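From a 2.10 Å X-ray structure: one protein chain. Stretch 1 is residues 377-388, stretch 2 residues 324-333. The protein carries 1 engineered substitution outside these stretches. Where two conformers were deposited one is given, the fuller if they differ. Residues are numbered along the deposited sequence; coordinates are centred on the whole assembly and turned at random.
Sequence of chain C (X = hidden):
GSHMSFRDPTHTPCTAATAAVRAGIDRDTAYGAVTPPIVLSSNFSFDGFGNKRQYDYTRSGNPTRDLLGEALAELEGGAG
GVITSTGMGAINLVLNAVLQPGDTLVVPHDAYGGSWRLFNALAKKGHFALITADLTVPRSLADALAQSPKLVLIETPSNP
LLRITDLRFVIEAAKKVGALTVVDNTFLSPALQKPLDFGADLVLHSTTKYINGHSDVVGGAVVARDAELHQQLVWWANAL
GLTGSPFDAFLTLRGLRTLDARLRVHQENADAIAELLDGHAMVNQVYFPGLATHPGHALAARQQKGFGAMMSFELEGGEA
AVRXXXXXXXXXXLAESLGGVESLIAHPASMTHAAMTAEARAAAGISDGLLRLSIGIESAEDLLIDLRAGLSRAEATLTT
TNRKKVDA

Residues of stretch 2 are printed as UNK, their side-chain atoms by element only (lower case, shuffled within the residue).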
# COMPACT_ATOMS: atom_id res chain seq x y z
N ILE C 377 -6.81 11.96 20.81
CA ILE C 377 -7.04 13.34 20.35
C ILE C 377 -8.51 13.62 20.02
O ILE C 377 -8.77 14.70 19.36
CB ILE C 377 -6.13 13.66 19.18
CG1 ILE C 377 -6.48 12.87 17.92
CG2 ILE C 377 -4.72 13.45 19.63
CD1 ILE C 377 -5.72 13.33 16.74
N GLU C 378 -9.40 12.86 20.61
CA GLU C 378 -10.85 13.16 20.56
C GLU C 378 -11.08 14.48 21.30
O GLU C 378 -10.22 14.89 22.07
CB GLU C 378 -11.63 12.06 21.28
CG GLU C 378 -11.51 10.71 20.63
CD GLU C 378 -10.42 9.80 21.16
OE1 GLU C 378 -9.56 10.30 21.86
OE2 GLU C 378 -10.40 8.62 20.78
N SER C 379 -12.28 15.01 21.28
CA SER C 379 -12.48 16.32 21.97
C SER C 379 -12.53 16.06 23.48
O SER C 379 -13.17 15.06 23.95
CB SER C 379 -13.68 17.01 21.46
OG SER C 379 -14.79 16.35 21.97
N ALA C 380 -11.82 16.91 24.23
CA ALA C 380 -11.78 16.79 25.70
C ALA C 380 -13.19 16.62 26.25
O ALA C 380 -13.41 15.80 27.17
CB ALA C 380 -11.13 18.00 26.27
N GLU C 381 -14.16 17.38 25.76
CA GLU C 381 -15.53 17.31 26.35
C GLU C 381 -16.07 15.87 26.31
O GLU C 381 -16.71 15.46 27.31
CB GLU C 381 -16.51 18.30 25.72
CG GLU C 381 -16.96 18.03 24.29
CD GLU C 381 -17.74 19.18 23.64
OE1 GLU C 381 -18.98 19.15 23.73
OE2 GLU C 381 -17.11 20.04 22.96
N ASP C 382 -15.89 15.17 25.19
CA ASP C 382 -16.44 13.78 25.04
C ASP C 382 -15.71 12.83 25.94
O ASP C 382 -16.37 12.00 26.58
CB ASP C 382 -16.38 13.31 23.58
CG ASP C 382 -17.30 14.06 22.65
OD1 ASP C 382 -18.41 14.46 23.13
OD2 ASP C 382 -16.91 14.27 21.43
N LEU C 383 -14.37 12.86 25.95
CA LEU C 383 -13.62 11.96 26.85
C LEU C 383 -14.06 12.17 28.29
O LEU C 383 -14.20 11.17 28.99
CB LEU C 383 -12.12 12.18 26.71
CG LEU C 383 -11.61 11.96 25.30
CD1 LEU C 383 -10.08 12.05 25.27
CD2 LEU C 383 -12.09 10.59 24.76
N LEU C 384 -14.30 13.41 28.72
CA LEU C 384 -14.72 13.66 30.13
C LEU C 384 -16.15 13.15 30.42
O LEU C 384 -16.39 12.53 31.46
CB LEU C 384 -14.63 15.14 30.44
CG LEU C 384 -13.24 15.76 30.45
CD1 LEU C 384 -13.37 17.26 30.54
CD2 LEU C 384 -12.43 15.25 31.60
N ILE C 385 -17.06 13.32 29.49
CA ILE C 385 -18.45 12.77 29.65
C ILE C 385 -18.36 11.24 29.77
O ILE C 385 -18.92 10.64 30.73
CB ILE C 385 -19.28 13.19 28.43
CG1 ILE C 385 -19.62 14.69 28.48
CG2 ILE C 385 -20.53 12.29 28.31
CD1 ILE C 385 -20.16 15.19 27.13
N ASP C 386 -17.56 10.61 28.91
CA ASP C 386 -17.36 9.14 28.96
C ASP C 386 -16.78 8.70 30.30
O ASP C 386 -17.34 7.72 30.89
CB ASP C 386 -16.49 8.68 27.79
CG ASP C 386 -16.78 7.28 27.24
OD1 ASP C 386 -17.96 6.80 27.35
OD2 ASP C 386 -15.81 6.69 26.67
N LEU C 387 -15.74 9.37 30.81
CA LEU C 387 -15.16 8.95 32.11
C LEU C 387 -16.10 9.21 33.29
O LEU C 387 -16.19 8.34 34.24
CB LEU C 387 -13.81 9.62 32.33
CG LEU C 387 -12.72 9.23 31.34
CD1 LEU C 387 -11.56 10.18 31.46
CD2 LEU C 387 -12.26 7.79 31.52
N ARG C 388 -16.74 10.39 33.34
CA ARG C 388 -17.78 10.61 34.37
C ARG C 388 -18.81 9.49 34.34
O ARG C 388 -19.24 9.09 35.38
CB ARG C 388 -18.55 11.92 34.17
CG ARG C 388 -17.73 13.14 34.54
CD ARG C 388 -18.66 14.37 34.56
NE ARG C 388 -17.71 15.38 34.32
CZ ARG C 388 -17.51 16.06 33.19
NH1 ARG C 388 -18.31 16.00 32.14
NH2 ARG C 388 -16.49 16.86 33.18
N UNK C 324 -17.83 -2.68 35.81
CA UNK C 324 -18.92 -1.71 35.52
C UNK C 324 -18.33 -0.47 34.78
O UNK C 324 -18.93 0.01 33.80
c UNK C 324 -19.60 -1.32 36.79
N UNK C 325 -17.17 0.03 35.20
CA UNK C 325 -16.55 1.24 34.61
C UNK C 325 -16.37 0.98 33.10
O UNK C 325 -16.81 1.73 32.25
c UNK C 325 -14.61 3.98 35.50
c UNK C 325 -15.23 1.55 35.32
c UNK C 325 -14.51 2.77 34.82
c UNK C 325 -13.24 5.07 33.89
c UNK C 325 -13.11 3.88 33.22
c UNK C 325 -13.98 5.11 35.02
c UNK C 325 -13.74 2.72 33.69
N UNK C 326 -15.69 -0.11 32.78
CA UNK C 326 -15.22 -0.47 31.42
C UNK C 326 -16.42 -0.83 30.57
O UNK C 326 -16.40 -0.56 29.40
c UNK C 326 -14.02 -2.46 30.42
c UNK C 326 -14.19 -1.60 31.61
c UNK C 326 -12.88 -1.01 32.09
N UNK C 327 -17.49 -1.31 31.19
CA UNK C 327 -18.63 -1.87 30.44
C UNK C 327 -19.13 -0.84 29.43
O UNK C 327 -18.87 -1.04 28.27
c UNK C 327 -19.75 -2.36 31.36
o UNK C 327 -21.66 -3.77 31.29
c UNK C 327 -20.77 -3.22 30.63
o UNK C 327 -20.65 -3.31 29.41
N UNK C 328 -19.85 0.20 29.72
CA UNK C 328 -20.25 1.00 28.51
C UNK C 328 -19.36 2.18 28.05
O UNK C 328 -19.93 3.14 27.50
N UNK C 329 -18.02 2.14 28.10
CA UNK C 329 -17.18 3.25 27.60
C UNK C 329 -17.39 3.41 26.10
O UNK C 329 -17.32 2.39 25.39
c UNK C 329 -15.33 3.03 29.36
c UNK C 329 -15.47 4.46 29.85
c UNK C 329 -15.73 2.90 27.90
c UNK C 329 -13.91 2.54 29.53
N UNK C 330 -17.74 4.59 25.61
CA UNK C 330 -17.97 4.81 24.16
C UNK C 330 -16.71 5.29 23.43
O UNK C 330 -16.62 5.09 22.22
c UNK C 330 -19.10 5.81 23.98
c UNK C 330 -21.90 7.06 22.08
n UNK C 330 -21.93 6.25 23.16
c UNK C 330 -21.46 6.53 24.52
n UNK C 330 -22.32 6.58 20.92
c UNK C 330 -20.35 5.49 24.80
n UNK C 330 -21.51 8.32 22.13
N UNK C 331 -15.73 5.85 24.12
CA UNK C 331 -14.63 6.55 23.40
C UNK C 331 -13.27 6.03 23.85
O UNK C 331 -12.26 6.56 23.39
c UNK C 331 -18.00 8.81 21.68
c UNK C 331 -16.72 9.53 24.04
c UNK C 331 -14.76 8.08 23.55
c UNK C 331 -18.61 9.68 22.59
o UNK C 331 -19.80 10.29 22.40
c UNK C 331 -16.11 8.62 23.20
c UNK C 331 -16.74 8.31 21.99
c UNK C 331 -17.97 10.04 23.76
N UNK C 332 -13.21 5.00 24.68
CA UNK C 332 -11.96 4.32 25.07
C UNK C 332 -12.11 2.86 24.66
O UNK C 332 -13.03 2.22 25.11
c UNK C 332 -10.05 6.13 27.30
c UNK C 332 -11.72 4.40 26.58
c UNK C 332 -12.03 8.00 27.77
c UNK C 332 -10.71 8.34 27.95
c UNK C 332 -9.72 7.41 27.75
c UNK C 332 -12.35 6.74 27.31
c UNK C 332 -11.36 5.76 27.13
N UNK C 333 -11.28 2.37 23.77
CA UNK C 333 -11.32 0.95 23.33
C UNK C 333 -10.47 0.15 24.30
O UNK C 333 -9.31 0.52 24.51
o UNK C 333 -11.65 1.69 21.12
c UNK C 333 -10.78 0.88 21.89
c UNK C 333 -10.80 -0.49 21.27

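Position 324 has a single side-chain carbon and lies in a helix that begins earlier in the chain; it is out of reach of stretch 1. One carbon means alanine, A324, a residue at ease in a helix.

Position 325 carries one carbon followed by a ring of six carbons with no heteroatom. Its CB points sideways, but the ring comes nearer, and a ring carbon lies 3.7 Å from CD2 of L387, which sits at the ring edge. This is phenylalanine, F325; the atom in contact is CZ. A long, wholly apolar side chain suits this spot, since it spans the gap to a leucine methyl.

At position 326 one carbon bears two more, a fork at the first atom, and none touches stretch 1. The residue is valine, V326, on which stretch 1 makes no demand.

Position 327 has two carbons, the second carrying two oxygens, exposed and well away from stretch 1. This is the short carboxylate of aspartate, D327, placed as a charged group can afford to be.

Position 328 has no side-chain atoms, which identifies glycine, G328. Its phi/psi of -93/38 belongs to the turn that follows the helix; an ideal CB would have room beside stretch 1, so this contact does not itself demand glycine.

Position 329 shows four carbons forked at the second, one branch end 3.9 Å from OD2 of D386. The pattern is that of leucine, L329, an apolar chain whose end comes near the carboxylate. A weak backbone bond from L329 N to V326 O (3.4 Å) helps hold the turn.

Position 330 has three carbons, a nitrogen, and a carbon bearing two further nitrogens. Its end leads away from stretch 1, but its CB lies 3.7 Å from OD1 of D386. This is arginine, R330, exposed, a fitting place for charge. The backbone does the binding: R330 N donates to OD1 of D386 at 2.8 Å, nearly linear at 177°.

Position 331 has one carbon and a six-carbon ring bearing an oxygen. Its CB points toward stretch 1, and a ring carbon lies 3.6 Å from CB of D382, with D382 O at the ring edge. This is tyrosine, Y331, whose broad ring packs along the helix. Y331 N donates to OD2 of D386 at 2.7 Å.

Position 332 again has one carbon and an all-carbon ring, one ring carbon 3.8 Å from CD2 of L387 and 4.0 Å from CD2 of L383. Hence phenylalanine, F332; the L387 methyl also makes an off-centre CH-pi contact. An apolar ring suits these two leucines.

Position 333 has one carbon carrying an oxygen and a carbon, none touching stretch 1: threonine, T333. This small polar side chain can be buried because OG1 is bonded elsewhere in the structure.

The contact joins a polar clasp to an apolar patch. D386 projects from the helix so that its two carboxylate oxygens accept the successive amides of R330 and Y331, fixing the loop against the helix. One helical turn apart, L387 meets the rings of F325 and F332, and L383 meets F332 and CB of Y331, while the Y331 ring covers the helix near D382.

Stretch 2, residues 324-333: AFVDGLRYFT
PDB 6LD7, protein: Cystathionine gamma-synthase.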